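Side-chain contact in phosphate-binding protein PstS 2 (Streptococcus pneumoniae, PDB 4H1X), which probably serves as the solute-binding component of the PstSACB ABC transporter complex, which takes part in phosphate import: residues Ser243-Met247 against Ala248-Asp252. Sequence-based numbering, arbitrary orientation. Where two conformers were deposited one is given.
Sequences SQVSM and AELAD
Ser-246 and Glu-249 exchange two reciprocal hydrogen bonds at the start of helix 247-254, which meets the definition of a capping box. In one direction Glu-249 N donates to Ser-246 OG over 3.1 Å with an N-H...O angle of 161°, and Ser-246 is therefore the N-cap. Its hydroxyl is placed by a chi1 of 61° that sets OG between its own backbone N and carbonyl carbon. In the other, Ser-246 N donates to Glu-249 OE1 at 3.2 Å, nearly straight at 164°, reaching the carboxylate on its anti side and somewhat out of its plane. The first torsion of Glu-249 sets CG anti to its own carbonyl carbon and beside its backbone N, 3.4 Å from Ser-246 OG; the extended chain beyond CG then brings OE1 to the amide. There the same oxygen also meets Val-245 in van der Waals contact, with Val-245 CA 3.5 Å from Glu-249 OE1. Proximity to the helix N-terminus would probably favour the charged carboxylate.

Regular helical bonding begins at once: Leu-250 N donates to Ser-246 O (2.9 Å) and Ala-251 N to Met-247 O (3.0 Å).

Apolar contact is looser, Val-245 CG2 lying 4.3 Å from Leu-250 CD1.

The capped turn thus joins strand 244-245, which pairs in parallel with strand 81-85, to helix 247-254. Asp-86, just after strand 81-85, accepts from Met-247 N through OD1, while Leu-250 packs on Phe-26 and Thr-30 of helix 21-30.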
loop_
_atom_site.group_PDB
_atom_site.type_symbol
_atom_site.label_atom_id
_atom_site.label_comp_id
_atom_site.label_asym_id
_atom_site.label_seq_id
_atom_site.Cartn_x
_atom_site.Cartn_y
_atom_site.Cartn_z
ATOM N N SER A 243 15.054 -0.747 -19.031
ATOM C CA SER A 243 15.123 -1.530 -17.802
ATOM C C SER A 243 15.168 -0.642 -16.575
ATOM O O SER A 243 15.010 -1.142 -15.465
ATOM C CB SER A 243 16.337 -2.459 -17.827
ATOM O OG SER A 243 17.548 -1.722 -17.846
ATOM N N GLN A 244 15.435 0.660 -16.759
ATOM C CA GLN A 244 15.485 1.555 -15.605
ATOM C C GLN A 244 15.027 2.964 -15.941
ATOM O O GLN A 244 15.192 3.441 -17.068
ATOM C CB GLN A 244 16.890 1.585 -14.959
ATOM C CG GLN A 244 17.995 2.161 -15.830
ATOM C CD GLN A 244 19.308 2.155 -15.095
ATOM O OE1 GLN A 244 20.248 1.449 -15.475
ATOM N NE2 GLN A 244 19.397 2.939 -14.019
ATOM N N VAL A 245 14.456 3.625 -14.934
ATOM C CA VAL A 245 14.035 5.020 -15.043
ATOM C C VAL A 245 14.453 5.746 -13.799
ATOM O O VAL A 245 14.451 5.164 -12.718
ATOM C CB VAL A 245 12.508 5.225 -15.317
ATOM C CG1 VAL A 245 12.159 4.911 -16.767
ATOM C CG2 VAL A 245 11.632 4.427 -14.351
ATOM N N SER A 246 14.779 7.035 -13.931
ATOM C CA SER A 246 15.009 7.861 -12.752
ATOM C C SER A 246 13.640 8.264 -12.178
ATOM O O SER A 246 12.628 8.131 -12.886
ATOM C CB SER A 246 15.805 9.113 -13.135
ATOM O OG SER A 246 15.102 9.904 -14.087
HETATM N N MSE A 247 13.598 8.783 -10.932
HETATM C CA MSE A 247 12.341 9.257 -10.350
HETATM C C MSE A 247 11.825 10.451 -11.169
HETATM O O MSE A 247 10.624 10.565 -11.347
HETATM C CB MSE A 247 12.483 9.620 -8.862
HETATM C CG MSE A 247 12.487 8.409 -7.923
HETATM SE SE MSE A 247 10.742 7.621 -7.469
HETATM C CE MSE A 247 9.950 9.124 -6.460
ATOM N N ALA A 248 12.734 11.301 -11.724
ATOM C CA ALA A 248 12.355 12.439 -12.579
ATOM C C ALA A 248 11.661 11.949 -13.832
ATOM O O ALA A 248 10.596 12.465 -14.180
ATOM C CB ALA A 248 13.581 13.257 -12.970
ATOM N N GLU A 249 12.266 10.946 -14.508
ATOM C CA GLU A 249 11.705 10.362 -15.720
ATOM C C GLU A 249 10.370 9.744 -15.407
ATOM O O GLU A 249 9.441 9.933 -16.178
ATOM C CB GLU A 249 12.625 9.293 -16.303
ATOM C CG GLU A 249 13.721 9.834 -17.197
ATOM C CD GLU A 249 14.700 8.790 -17.697
ATOM O OE1 GLU A 249 14.906 7.764 -17.007
ATOM O OE2 GLU A 249 15.276 9.012 -18.785
ATOM N N LEU A 250 10.274 9.024 -14.261
ATOM C CA LEU A 250 9.040 8.366 -13.843
ATOM C C LEU A 250 7.888 9.365 -13.760
ATOM O O LEU A 250 6.821 9.123 -14.338
ATOM C CB LEU A 250 9.214 7.641 -12.486
ATOM C CG LEU A 250 8.034 6.758 -12.048
ATOM C CD1 LEU A 250 7.685 5.706 -13.132
ATOM C CD2 LEU A 250 8.331 6.089 -10.718
ATOM N N ALA A 251 8.113 10.488 -13.060
ATOM C CA ALA A 251 7.086 11.516 -12.928
ATOM C C ALA A 251 6.777 12.153 -14.296
ATOM O O ALA A 251 5.603 12.364 -14.608
ATOM C CB ALA A 251 7.507 12.565 -11.921
ATOM N N ASP A 252 7.821 12.369 -15.145
ATOM C CA ASP A 252 7.671 12.905 -16.504
ATOM C C ASP A 252 6.777 12.001 -17.368
ATOM O O ASP A 252 5.912 12.498 -18.095
ATOM C CB ASP A 252 9.033 13.067 -17.178
ATOM C CG ASP A 252 9.819 14.295 -16.758
ATOM O OD1 ASP A 252 9.327 15.050 -15.880
ATOM O OD2 ASP A 252 10.935 14.501 -17.307
#